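Local atomic coordinates of CbsA (Xanthomonas oryzae pv. oryzae, PDB entry 5XYH), a protein that probably hydrolyses the beta-1,4 linkages of cellulose as a family 6 exoglucanase, releasing cellobiose from chain ends and helping to break down plant cell walls. Residues A[13-27]-A[38-50]. Residues are numbered along the deposited sequence; the frame is centred on the assembly and turned at random.
Sequences GYVNPDYSKEVDSSI and KMQVVKSYPTYVW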
loop_
_atom_site.group_PDB
_atom_site.type_symbol
_atom_site.label_atom_id
_atom_site.label_comp_id
_atom_site.label_asym_id
_atom_site.label_seq_id
_atom_site.Cartn_x
_atom_site.Cartn_y
_atom_site.Cartn_z
ATOM N N GLY A 13 -3.707 -16.982 5.580
ATOM C CA GLY A 13 -2.741 -16.197 4.840
ATOM C C GLY A 13 -1.323 -16.637 5.134
ATOM O O GLY A 13 -1.009 -17.129 6.216
ATOM N N TYR A 14 -0.462 -16.430 4.147
ATOM C CA TYR A 14 0.941 -16.818 4.249
ATOM C C TYR A 14 1.690 -15.869 5.181
ATOM O O TYR A 14 1.646 -14.647 5.005
ATOM C CB TYR A 14 1.554 -16.832 2.844
ATOM C CG TYR A 14 3.067 -16.820 2.797
ATOM C CD1 TYR A 14 3.803 -17.854 3.367
ATOM C CD2 TYR A 14 3.758 -15.778 2.180
ATOM C CE1 TYR A 14 5.190 -17.850 3.330
ATOM C CE2 TYR A 14 5.146 -15.771 2.137
ATOM C CZ TYR A 14 5.854 -16.813 2.714
ATOM O OH TYR A 14 7.237 -16.830 2.688
ATOM N N VAL A 15 2.355 -16.428 6.187
ATOM C CA VAL A 15 3.130 -15.663 7.167
ATOM C C VAL A 15 4.600 -15.714 6.745
ATOM O O VAL A 15 5.227 -16.778 6.754
ATOM C CB VAL A 15 2.932 -16.201 8.592
ATOM C CG1 VAL A 15 3.839 -15.465 9.577
ATOM C CG2 VAL A 15 1.442 -16.106 9.037
ATOM N N ASN A 16 5.144 -14.566 6.365
ATOM C CA ASN A 16 6.472 -14.487 5.760
ATOM C C ASN A 16 7.553 -14.665 6.819
ATOM O O ASN A 16 7.658 -13.833 7.728
ATOM C CB ASN A 16 6.635 -13.144 5.045
ATOM C CG ASN A 16 8.021 -12.963 4.399
ATOM O OD1 ASN A 16 8.856 -13.875 4.374
ATOM N ND2 ASN A 16 8.259 -11.764 3.863
ATOM N N PRO A 17 8.378 -15.715 6.739
ATOM C CA PRO A 17 9.415 -15.911 7.766
ATOM C C PRO A 17 10.467 -14.821 7.770
ATOM O O PRO A 17 11.157 -14.650 8.784
ATOM C CB PRO A 17 10.020 -17.278 7.413
ATOM C CG PRO A 17 9.625 -17.539 6.011
ATOM C CD PRO A 17 8.320 -16.835 5.781
ATOM N N ASP A 18 10.607 -14.063 6.681
ATOM C CA ASP A 18 11.547 -12.946 6.718
ATOM C C ASP A 18 11.025 -11.821 7.602
ATOM O O ASP A 18 11.801 -11.166 8.306
ATOM C CB ASP A 18 11.821 -12.439 5.312
ATOM C CG ASP A 18 12.526 -13.463 4.460
ATOM O OD1 ASP A 18 13.325 -14.252 5.019
ATOM O OD2 ASP A 18 12.278 -13.470 3.235
ATOM N N TYR A 19 9.715 -11.558 7.552
ATOM C CA TYR A 19 9.130 -10.591 8.476
ATOM C C TYR A 19 9.232 -11.096 9.912
ATOM O O TYR A 19 9.584 -10.335 10.819
ATOM C CB TYR A 19 7.676 -10.310 8.082
ATOM C CG TYR A 19 6.997 -9.226 8.883
ATOM C CD1 TYR A 19 7.311 -7.885 8.685
ATOM C CD2 TYR A 19 6.031 -9.538 9.832
ATOM C CE1 TYR A 19 6.697 -6.885 9.426
ATOM C CE2 TYR A 19 5.406 -8.544 10.575
ATOM C CZ TYR A 19 5.748 -7.219 10.366
ATOM O OH TYR A 19 5.123 -6.226 11.100
ATOM N N SER A 20 8.948 -12.387 10.132
ATOM C CA SER A 20 9.165 -12.975 11.457
ATOM C C SER A 20 10.596 -12.748 11.937
ATOM O O SER A 20 10.817 -12.365 13.093
ATOM C CB SER A 20 8.829 -14.469 11.437
ATOM O OG SER A 20 7.465 -14.661 11.082
ATOM N N LYS A 21 11.583 -12.958 11.059
ATOM C CA LYS A 21 12.971 -12.798 11.490
ATOM C C LYS A 21 13.278 -11.343 11.825
ATOM O O LYS A 21 13.994 -11.064 12.794
ATOM C CB LYS A 21 13.914 -13.330 10.414
ATOM C CG LYS A 21 15.378 -12.969 10.652
ATOM C CD LYS A 21 16.306 -13.897 9.901
ATOM C CE LYS A 21 15.882 -14.054 8.450
ATOM N NZ LYS A 21 16.820 -14.953 7.716
ATOM N N GLU A 22 12.725 -10.404 11.046
ATOM C CA GLU A 22 12.835 -8.986 11.384
ATOM C C GLU A 22 12.244 -8.707 12.762
ATOM O O GLU A 22 12.876 -8.059 13.604
ATOM C CB GLU A 22 12.133 -8.133 10.319
ATOM C CG GLU A 22 12.864 -8.057 8.973
ATOM C CD GLU A 22 12.123 -7.244 7.919
ATOM O OE1 GLU A 22 10.922 -7.494 7.727
ATOM O OE2 GLU A 22 12.742 -6.368 7.274
ATOM N N VAL A 23 11.014 -9.172 13.002
ATOM C CA VAL A 23 10.363 -8.938 14.285
ATOM C C VAL A 23 11.170 -9.561 15.415
ATOM O O VAL A 23 11.350 -8.950 16.473
ATOM C CB VAL A 23 8.916 -9.468 14.248
ATOM C CG1 VAL A 23 8.304 -9.499 15.637
ATOM C CG2 VAL A 23 8.076 -8.598 13.342
ATOM N N ASP A 24 11.687 -10.776 15.204
ATOM C CA ASP A 24 12.501 -11.421 16.234
ATOM C C ASP A 24 13.701 -10.558 16.611
ATOM O O ASP A 24 14.099 -10.517 17.786
ATOM C CB ASP A 24 12.967 -12.797 15.761
ATOM C CG ASP A 24 11.851 -13.831 15.758
ATOM O OD1 ASP A 24 10.863 -13.667 16.504
ATOM O OD2 ASP A 24 11.981 -14.831 15.031
ATOM N N SER A 25 14.286 -9.859 15.628
ATOM C CA SER A 25 15.429 -8.989 15.903
ATOM C C SER A 25 15.064 -7.856 16.857
ATOM O O SER A 25 15.936 -7.344 17.571
ATOM C CB SER A 25 15.989 -8.430 14.581
ATOM O OG SER A 25 15.285 -7.273 14.141
ATOM N N SER A 26 13.788 -7.457 16.893
ATOM C CA SER A 26 13.295 -6.448 17.825
ATOM C C SER A 26 12.897 -7.041 19.172
ATOM O O SER A 26 13.081 -6.399 20.213
ATOM C CB SER A 26 12.083 -5.720 17.233
ATOM O OG SER A 26 12.481 -4.731 16.304
ATOM N N ILE A 27 12.317 -8.241 19.167
ATOM C CA ILE A 27 11.924 -8.884 20.417
ATOM C C ILE A 27 13.128 -9.032 21.342
ATOM O O ILE A 27 13.050 -8.742 22.543
ATOM C CB ILE A 27 11.256 -10.241 20.119
ATOM C CG1 ILE A 27 9.881 -10.033 19.492
ATOM C CG2 ILE A 27 11.167 -11.079 21.377
ATOM C CD1 ILE A 27 9.284 -11.303 18.947
ATOM N N LYS A 38 3.326 -8.688 22.565
ATOM C CA LYS A 38 2.619 -7.994 21.500
ATOM C C LYS A 38 3.347 -8.148 20.172
ATOM O O LYS A 38 2.706 -8.260 19.122
ATOM C CB LYS A 38 2.439 -6.521 21.870
ATOM C CG LYS A 38 1.438 -6.299 23.000
ATOM C CD LYS A 38 1.431 -4.844 23.484
ATOM C CE LYS A 38 0.648 -4.720 24.790
ATOM N NZ LYS A 38 0.769 -3.377 25.418
ATOM N N MET A 39 4.681 -8.202 20.206
ATOM C CA MET A 39 5.451 -8.401 18.985
ATOM C C MET A 39 5.318 -9.830 18.468
ATOM O O MET A 39 5.300 -10.047 17.253
ATOM C CB MET A 39 6.920 -8.043 19.234
ATOM C CG MET A 39 7.153 -6.562 19.453
ATOM S SD MET A 39 8.894 -6.303 19.810
ATOM C CE MET A 39 9.034 -4.512 19.873
ATOM N N GLN A 40 5.222 -10.816 19.371
ATOM C CA GLN A 40 4.942 -12.192 18.952
ATOM C C GLN A 40 3.623 -12.274 18.195
ATOM O O GLN A 40 3.523 -12.963 17.177
ATOM C CB GLN A 40 4.903 -13.133 20.159
ATOM C CG GLN A 40 6.236 -13.330 20.868
ATOM C CD GLN A 40 6.095 -13.972 22.267
ATOM O OE1 GLN A 40 5.284 -13.542 23.101
ATOM N NE2 GLN A 40 6.897 -15.008 22.520
ATOM N N VAL A 41 2.601 -11.573 18.683
ATOM C CA VAL A 41 1.306 -11.560 18.012
ATOM C C VAL A 41 1.417 -10.886 16.650
ATOM O O VAL A 41 0.869 -11.371 15.650
ATOM C CB VAL A 41 0.261 -10.860 18.898
ATOM C CG1 VAL A 41 -1.058 -10.710 18.141
ATOM C CG2 VAL A 41 0.061 -11.625 20.203
ATOM N N VAL A 42 2.123 -9.760 16.591
ATOM C CA VAL A 42 2.261 -9.031 15.333
ATOM C C VAL A 42 2.895 -9.916 14.263
ATOM O O VAL A 42 2.425 -9.954 13.118
ATOM C CB VAL A 42 3.056 -7.732 15.564
ATOM C CG1 VAL A 42 3.560 -7.153 14.251
ATOM C CG2 VAL A 42 2.181 -6.721 16.297
ATOM N N LYS A 43 3.936 -10.677 14.620
ATOM C CA LYS A 43 4.541 -11.540 13.612
ATOM C C LYS A 43 3.716 -12.785 13.307
ATOM O O LYS A 43 4.139 -13.585 12.468
ATOM C CB LYS A 43 5.968 -11.945 14.014
ATOM C CG LYS A 43 6.075 -12.817 15.229
ATOM C CD LYS A 43 7.464 -13.415 15.348
ATOM C CE LYS A 43 7.605 -14.227 16.631
ATOM N NZ LYS A 43 8.803 -15.115 16.598
ATOM N N SER A 44 2.565 -12.981 13.961
ATOM C CA SER A 44 1.687 -14.087 13.594
ATOM C C SER A 44 0.772 -13.743 12.422
ATOM O O SER A 44 0.052 -14.625 11.935
ATOM C CB SER A 44 0.836 -14.544 14.795
ATOM O OG SER A 44 -0.179 -13.613 15.171
ATOM N N TYR A 45 0.796 -12.467 11.934
ATOM C CA TYR A 45 -0.140 -12.053 10.902
ATOM C C TYR A 45 0.507 -12.104 9.523
ATOM O O TYR A 45 1.705 -11.850 9.382
ATOM C CB TYR A 45 -0.643 -10.635 11.169
ATOM C CG TYR A 45 -1.489 -10.503 12.425
ATOM C CD1 TYR A 45 -2.664 -11.244 12.590
ATOM C CD2 TYR A 45 -1.133 -9.606 13.427
ATOM C CE1 TYR A 45 -3.447 -11.113 13.739
ATOM C CE2 TYR A 45 -1.909 -9.460 14.563
ATOM C CZ TYR A 45 -3.062 -10.224 14.720
ATOM O OH TYR A 45 -3.823 -10.061 15.863
ATOM N N PRO A 46 -0.270 -12.456 8.497
ATOM C CA PRO A 46 0.250 -12.420 7.124
ATOM C C PRO A 46 0.663 -11.012 6.732
ATOM O O PRO A 46 -0.022 -10.044 7.062
ATOM C CB PRO A 46 -0.936 -12.893 6.275
ATOM C CG PRO A 46 -1.820 -13.638 7.203
ATOM C CD PRO A 46 -1.624 -13.039 8.576
ATOM N N THR A 47 1.773 -10.912 5.993
ATOM C CA THR A 47 2.256 -9.656 5.426
ATOM C C THR A 47 2.615 -9.874 3.961
ATOM O O THR A 47 3.020 -10.965 3.565
ATOM C CB THR A 47 3.492 -9.100 6.183
ATOM O OG1 THR A 47 4.499 -10.114 6.265
ATOM C CG2 THR A 47 3.117 -8.643 7.595
ATOM N N TYR A 48 2.449 -8.829 3.151
ATOM C CA TYR A 48 2.673 -8.961 1.718
ATOM C C TYR A 48 4.167 -8.920 1.395
ATOM O O TYR A 48 4.956 -8.262 2.080
ATOM C CB TYR A 48 1.904 -7.868 0.961
ATOM C CG TYR A 48 0.507 -8.328 0.612
ATOM C CD1 TYR A 48 -0.345 -8.785 1.609
ATOM C CD2 TYR A 48 0.049 -8.353 -0.713
ATOM C CE1 TYR A 48 -1.612 -9.242 1.322
ATOM C CE2 TYR A 48 -1.233 -8.812 -1.009
ATOM C CZ TYR A 48 -2.046 -9.256 0.021
ATOM O OH TYR A 48 -3.313 -9.734 -0.209
ATOM N N VAL A 49 4.553 -9.667 0.358
ATOM C CA VAL A 49 5.946 -9.760 -0.088
ATOM C C VAL A 49 6.159 -8.805 -1.258
ATOM O O VAL A 49 5.567 -8.988 -2.324
ATOM C CB VAL A 49 6.299 -11.193 -0.510
ATOM C CG1 VAL A 49 7.677 -11.216 -1.155
ATOM C CG2 VAL A 49 6.216 -12.145 0.675
ATOM N N TRP A 50 7.035 -7.815 -1.086
ATOM C CA TRP A 50 7.283 -6.817 -2.124
ATOM C C TRP A 50 8.317 -7.353 -3.103
ATOM O O TRP A 50 9.462 -7.613 -2.718
ATOM C CB TRP A 50 7.763 -5.493 -1.520
ATOM C CG TRP A 50 6.658 -4.786 -0.835
ATOM C CD1 TRP A 50 6.008 -5.199 0.289
ATOM C CD2 TRP A 50 6.046 -3.550 -1.228
ATOM N NE1 TRP A 50 5.030 -4.301 0.622
ATOM C CE2 TRP A 50 5.026 -3.280 -0.294
ATOM C CE3 TRP A 50 6.258 -2.648 -2.276
ATOM C CZ2 TRP A 50 4.216 -2.152 -0.376
ATOM C CZ3 TRP A 50 5.457 -1.517 -2.351
ATOM C CH2 TRP A 50 4.450 -1.281 -1.407
HETATM O O HOH W 1 4.012 -12.198 7.910
HETATM O O HOH W 2 5.591 -12.679 10.148
HETATM O O HOH W 3 6.317 -9.585 4.120
#
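K43, just past the end of helix 33-42, forms a salt bridge with D24 of helix 17-27; the two helices pack as an antiparallel hairpin, with segments 17-27 and 38-42 at an angle of 172°, and beyond them the chain runs into strand 49-51 of the parallel, distorted barrel characteristic of glycosyl hydrolase family 6. Within the bridge, K43 NZ lies 2.5 Å from D24 OD1, a short distance, and meets the syn lone pair. K43 CG sits between the backbone N and the carbonyl carbon (chi1 66°), and from there an extended chain runs over V23, with CB 3.8 Å from V23 CG1, while CE passes I27 CD1. Next along the helices, I27 and M39 lie alongside one another, running opposite ways, with CG1 of I27 3.6 Å from CB of M39. F414 of helix 411-419 packs on V23, S26 and M39.

The Y19 ring is sandwiched between V23 CG2 on one face and T47 CG2 on the other. T47 CG2 makes a CH-pi contact, 3.9 Å from the Y19 ring centroid and 16° off the normal, and the tyrosine hydroxyl bonds to G363 O. With CG opposite the backbone N, the Y19 ring reaches V42, whose CG1 touches OH. Closer to the sheet, P46 CG packs on G13 CA, and the two methyls of V15 rest on the carbonyl oxygens of K43 and S44.

Ordered waters fill in where the backbones do not pair directly. One accepts from N16 N and donates to Y45 O, and also bonds to T47 OG1; a second connects S20 OG with K43 O. N16 caps helix 17-27 through OD1, which accepts from D18 N, leaving ND2 to donate to a third water, 2.9 Å away, that in turn donates to Y48 O and bonds to T47 OG1.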